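PDB 5C98: Agap007691-pb from Anopheles gambiae, which is of unknown function but belongs to the serpins, a family in which many members inhibit serine proteases. Local coordinates for residues A[64-68]-A[298-302]; A[40-46]-A[321-325]. All coordinates share one frame; numbering follows the deposited sequence.

Contact 1 (A[64-68]-A[298-302]); sequences DFQVA and YGGVF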
loop_
_atom_site.group_PDB
_atom_site.type_symbol
_atom_site.label_atom_id
_atom_site.label_comp_id
_atom_site.label_asym_id
_atom_site.label_seq_id
_atom_site.Cartn_x
_atom_site.Cartn_y
_atom_site.Cartn_z
ATOM N N ASP A 64 14.923 16.143 1.573
ATOM C CA ASP A 64 13.584 15.640 1.844
ATOM C C ASP A 64 13.574 14.120 1.941
ATOM O O ASP A 64 12.908 13.548 2.808
ATOM C CB ASP A 64 12.620 16.066 0.737
ATOM C CG ASP A 64 11.931 17.390 0.999
ATOM O OD1 ASP A 64 12.289 18.118 1.947
ATOM O OD2 ASP A 64 11.014 17.710 0.204
ATOM N N PHE A 65 14.240 13.440 1.015
ATOM C CA PHE A 65 14.165 11.986 1.004
ATOM C C PHE A 65 14.978 11.386 2.140
ATOM O O PHE A 65 14.631 10.318 2.652
ATOM C CB PHE A 65 14.691 11.452 -0.326
ATOM C CG PHE A 65 13.746 11.616 -1.489
ATOM C CD1 PHE A 65 12.629 12.426 -1.423
ATOM C CD2 PHE A 65 13.988 10.928 -2.666
ATOM C CE1 PHE A 65 11.797 12.568 -2.514
ATOM C CE2 PHE A 65 13.138 11.052 -3.768
ATOM C CZ PHE A 65 12.053 11.883 -3.691
ATOM N N GLN A 66 16.061 12.046 2.538
ATOM C CA GLN A 66 16.806 11.617 3.713
ATOM C C GLN A 66 15.930 11.696 4.951
ATOM O O GLN A 66 15.901 10.771 5.765
ATOM C CB GLN A 66 18.056 12.486 3.852
ATOM C CG GLN A 66 19.124 12.137 2.825
ATOM C CD GLN A 66 20.114 13.257 2.584
ATOM O OE1 GLN A 66 20.219 14.217 3.367
ATOM N NE2 GLN A 66 20.864 13.138 1.492
ATOM N N VAL A 67 15.168 12.775 5.083
ATOM C CA VAL A 67 14.305 12.945 6.251
ATOM C C VAL A 67 13.147 11.959 6.203
ATOM O O VAL A 67 12.870 11.241 7.174
ATOM C CB VAL A 67 13.798 14.393 6.303
ATOM C CG1 VAL A 67 12.818 14.570 7.463
ATOM C CG2 VAL A 67 14.962 15.345 6.466
ATOM N N ALA A 68 12.448 11.920 5.076
ATOM C CA ALA A 68 11.215 11.142 4.985
ATOM C C ALA A 68 11.475 9.648 5.106
ATOM O O ALA A 68 10.716 8.928 5.766
ATOM C CB ALA A 68 10.521 11.428 3.648
ATOM N N TYR A 298 6.551 16.578 2.883
ATOM C CA TYR A 298 7.530 16.102 1.923
ATOM C C TYR A 298 7.065 16.382 0.505
ATOM O O TYR A 298 7.260 15.579 -0.409
ATOM C CB TYR A 298 7.776 14.615 2.114
ATOM C CG TYR A 298 8.092 14.224 3.519
ATOM C CD1 TYR A 298 9.114 14.851 4.223
ATOM C CD2 TYR A 298 7.383 13.219 4.144
ATOM C CE1 TYR A 298 9.410 14.481 5.517
ATOM C CE2 TYR A 298 7.671 12.840 5.438
ATOM C CZ TYR A 298 8.690 13.470 6.113
ATOM O OH TYR A 298 8.979 13.105 7.411
ATOM N N GLY A 299 6.478 17.547 0.299
ATOM C CA GLY A 299 5.988 17.886 -1.015
ATOM C C GLY A 299 7.044 18.395 -1.961
ATOM O O GLY A 299 6.728 18.601 -3.129
ATOM N N GLY A 300 8.283 18.582 -1.486
ATOM C CA GLY A 300 9.301 19.259 -2.280
ATOM C C GLY A 300 9.513 18.676 -3.668
ATOM O O GLY A 300 9.666 19.423 -4.637
ATOM N N VAL A 301 9.566 17.346 -3.786
ATOM C CA VAL A 301 9.809 16.727 -5.089
ATOM C C VAL A 301 8.701 17.047 -6.081
ATOM O O VAL A 301 8.923 16.967 -7.295
ATOM C CB VAL A 301 9.985 15.210 -4.954
ATOM C CG1 VAL A 301 8.667 14.533 -4.587
ATOM C CG2 VAL A 301 10.571 14.617 -6.243
ATOM N N PHE A 302 7.518 17.410 -5.597
ATOM C CA PHE A 302 6.402 17.754 -6.461
ATOM C C PHE A 302 6.296 19.249 -6.697
ATOM O O PHE A 302 5.534 19.661 -7.573
ATOM C CB PHE A 302 5.088 17.218 -5.858
ATOM C CG PHE A 302 5.132 15.756 -5.501
ATOM C CD1 PHE A 302 5.035 14.793 -6.479
ATOM C CD2 PHE A 302 5.269 15.342 -4.188
ATOM C CE1 PHE A 302 5.086 13.437 -6.155
ATOM C CE2 PHE A 302 5.322 13.993 -3.867
ATOM C CZ PHE A 302 5.238 13.056 -4.841
HETATM O O HOH W 1 9.882 15.728 -1.470
HETATM O O HOH W 2 9.324 19.323 1.213
HETATM O O HOH W 3 9.000 10.174 7.728
#
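Tyr298 lays its ring against Ala68, on helix 59-69, in a helical region of the serpin fold away from the chain centre. CG of Tyr298 lies beside the backbone N and anti to the carbonyl carbon (chi1 -51°), which sets one ring face against Ala68. Ala68 CB sits over the ring centre in a CH-pi contact, 3.4 Å from the centroid and only 3° off the normal. Val67 CG1 touches Tyr298 CE1 at 3.9 Å and the two side chains cross at about a right angle. Water 3 joins Tyr298 OH to Ala68 O, 2.9 Å from each. Beyond the tyrosine the chain turns at Gly299 and Gly300. Gly300 N gives Asp64 OD2 a weak bond of 3.3 Å, bent to 123°. Water extends this polar link. Gly300 N also donates to water 2 at 3.0 Å. Asp64 OD2 thus meets Gly300 N directly but weakly, and Val301 N through water 1, which would probably favour the charged carboxylate. Val301 CG2 meets Phe65 CZ at 4.0 Å. Val301 N donates to water 1, which donates to Asp64 OD2 and Tyr298 O, all three bonds 2.8 Å long.

Contact 2 (A[40-46]-A[321-325]); sequences AVSPYHV and FIQHC
Gln323 reaches from strand 320-328 to the backbone of Ser42 and holds it by two bonds. This is the shutter region of the serpin fold, where helix 43-51 begins against the central strands. CG of Gln323 is anti to the backbone N (chi1 -177°) and the extended chain carries the amide to the serine. Ser42 N donates to Gln323 OE1 at 2.9 Å in a nearly straight bond (178°), although the donor stands above the carbonyl plane. Gln323 NE2 returns a bond to Ser42 O at 3.1 Å, and that oxygen lies in the glutamine amide plane. Ser42 O also accepts from Val46 N at 3.0 Å, the first turn of the helix. The serine hydroxyl caps the helix: Ser42 OG accepts from His45 N at 3.2 Å and also bonds to Leu367 O. Ser173 OG is a shared partner of Gln323 NE2 and His45 ND1. Val46 CG2 flanks Gln323 NE2 at 3.7 Å, and Val41 CB lies 3.7 Å from Gln323 OE1. Along the strand, Val46 CG1 meets Phe321 CE2, and Ala40 CB meets Cys325 CB, both at 3.8 Å. Both amide ends bond one residue, which fixes the glutamine flip and satisfies the buried amide and Ser42 N and O.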
loop_
_atom_site.group_PDB
_atom_site.type_symbol
_atom_site.label_atom_id
_atom_site.label_comp_id
_atom_site.label_asym_id
_atom_site.label_seq_id
_atom_site.Cartn_x
_atom_site.Cartn_y
_atom_site.Cartn_z
ATOM N N ALA A 40 -6.522 1.062 1.089
ATOM C CA ALA A 40 -5.333 0.238 1.170
ATOM C C ALA A 40 -4.220 1.054 0.529
ATOM O O ALA A 40 -4.390 1.568 -0.586
ATOM C CB ALA A 40 -5.529 -1.094 0.445
ATOM N N VAL A 41 -3.107 1.186 1.237
ATOM C CA VAL A 41 -1.924 1.885 0.750
ATOM C C VAL A 41 -0.677 1.075 1.095
ATOM O O VAL A 41 -0.670 0.257 2.017
ATOM C CB VAL A 41 -1.797 3.326 1.301
ATOM C CG1 VAL A 41 -2.882 4.219 0.701
ATOM C CG2 VAL A 41 -1.869 3.349 2.836
ATOM N N SER A 42 0.414 1.329 0.371
ATOM C CA SER A 42 1.715 0.748 0.685
ATOM C C SER A 42 2.726 1.874 0.758
ATOM O O SER A 42 3.380 2.205 -0.237
ATOM C CB SER A 42 2.113 -0.264 -0.380
ATOM O OG SER A 42 3.407 -0.739 -0.128
ATOM N N PRO A 43 2.864 2.492 1.919
ATOM C CA PRO A 43 3.911 3.511 2.077
ATOM C C PRO A 43 5.292 2.967 1.775
ATOM O O PRO A 43 6.160 3.705 1.301
ATOM C CB PRO A 43 3.734 3.948 3.536
ATOM C CG PRO A 43 2.233 3.686 3.796
ATOM C CD PRO A 43 1.991 2.408 3.103
ATOM N N TYR A 44 5.534 1.701 2.080
ATOM C CA TYR A 44 6.830 1.107 1.785
ATOM C C TYR A 44 7.113 1.184 0.303
ATOM O O TYR A 44 8.235 1.529 -0.096
ATOM C CB TYR A 44 6.853 -0.346 2.260
ATOM C CG TYR A 44 8.204 -1.063 2.208
ATOM C CD1 TYR A 44 9.361 -0.432 2.640
ATOM C CD2 TYR A 44 8.282 -2.383 1.818
ATOM C CE1 TYR A 44 10.573 -1.097 2.654
ATOM C CE2 TYR A 44 9.506 -3.056 1.820
ATOM C CZ TYR A 44 10.616 -2.399 2.239
ATOM O OH TYR A 44 11.833 -3.043 2.273
ATOM N N HIS A 45 6.129 0.844 -0.550
ATOM C CA HIS A 45 6.397 0.943 -1.976
ATOM C C HIS A 45 6.426 2.393 -2.461
ATOM O O HIS A 45 7.126 2.697 -3.434
ATOM C CB HIS A 45 5.466 0.086 -2.784
ATOM C CG HIS A 45 5.981 -0.170 -4.152
ATOM N ND1 HIS A 45 5.328 0.247 -5.287
ATOM C CD2 HIS A 45 7.095 -0.807 -4.560
ATOM C CE1 HIS A 45 6.037 -0.116 -6.346
ATOM N NE2 HIS A 45 7.120 -0.748 -5.929
ATOM N N VAL A 46 5.694 3.299 -1.806
ATOM C CA VAL A 46 5.858 4.727 -2.090
ATOM C C VAL A 46 7.329 5.104 -1.937
ATOM O O VAL A 46 7.925 5.732 -2.815
ATOM C CB VAL A 46 4.929 5.566 -1.188
ATOM C CG1 VAL A 46 5.315 7.047 -1.169
ATOM C CG2 VAL A 46 3.467 5.401 -1.567
ATOM N N PHE A 321 2.099 11.252 -8.797
ATOM C CA PHE A 321 2.442 9.928 -8.266
ATOM C C PHE A 321 1.141 9.336 -7.758
ATOM O O PHE A 321 0.584 9.841 -6.781
ATOM C CB PHE A 321 3.484 10.047 -7.148
ATOM C CG PHE A 321 3.984 8.722 -6.604
ATOM C CD1 PHE A 321 3.646 7.517 -7.209
ATOM C CD2 PHE A 321 4.792 8.689 -5.481
ATOM C CE1 PHE A 321 4.116 6.287 -6.699
ATOM C CE2 PHE A 321 5.240 7.468 -4.975
ATOM C CZ PHE A 321 4.903 6.288 -5.586
ATOM N N ILE A 322 0.643 8.302 -8.430
ATOM C CA ILE A 322 -0.579 7.598 -8.071
ATOM C C ILE A 322 -0.229 6.176 -7.665
ATOM O O ILE A 322 0.583 5.517 -8.322
ATOM C CB ILE A 322 -1.577 7.582 -9.249
ATOM C CG1 ILE A 322 -1.998 9.011 -9.627
ATOM C CG2 ILE A 322 -2.789 6.737 -8.914
ATOM C CD1 ILE A 322 -2.695 9.786 -8.544
ATOM N N GLN A 323 -0.883 5.701 -6.614
ATOM C CA GLN A 323 -0.779 4.320 -6.163
ATOM C C GLN A 323 -2.137 3.642 -6.236
ATOM O O GLN A 323 -3.176 4.264 -6.017
ATOM C CB GLN A 323 -0.256 4.225 -4.735
ATOM C CG GLN A 323 -0.048 2.825 -4.228
ATOM C CD GLN A 323 0.705 2.783 -2.913
ATOM O OE1 GLN A 323 0.176 3.128 -1.854
ATOM N NE2 GLN A 323 1.957 2.360 -2.972
ATOM N N HIS A 324 -2.137 2.343 -6.543
ATOM C CA HIS A 324 -3.350 1.536 -6.539
ATOM C C HIS A 324 -3.023 0.214 -5.883
ATOM O O HIS A 324 -2.049 -0.450 -6.260
ATOM C CB HIS A 324 -3.853 1.323 -7.973
ATOM C CG HIS A 324 -5.336 1.193 -8.097
ATOM N ND1 HIS A 324 -6.048 1.797 -9.116
ATOM C CD2 HIS A 324 -6.244 0.503 -7.371
ATOM C CE1 HIS A 324 -7.324 1.489 -9.003
ATOM N NE2 HIS A 324 -7.477 0.705 -7.949
ATOM N N CYS A 325 -3.782 -0.130 -4.852
ATOM C CA CYS A 325 -3.514 -1.312 -4.060
ATOM C C CYS A 325 -4.706 -2.243 -4.080
ATOM O O CYS A 325 -5.853 -1.809 -4.213
ATOM C CB CYS A 325 -3.227 -0.946 -2.620
ATOM S SG CYS A 325 -1.608 -0.123 -2.392
#

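From the N terminus, the chain first passes 40-46, where strand 39-41 gives way to helix 43-51. It then enters helix 59-69, which carries 64-68. More than two hundred residues of helices and strands follow before 298-302 returns to that helix and closes contact 1. Strand 320-328 comes soon after, and its residues 321-325 close contact 2. Contact 1 is therefore nested inside the larger loop of contact 2. Contact 2 joins the central strands to the start of helix 43-51, deep in the chain. Contact 1 ties helix 59-69 to the turn at 298-302, nearer the periphery. Their centres are about 16 Å apart, yet they touch: Phe302 CE1 packs on Phe321 CB at 3.9 Å.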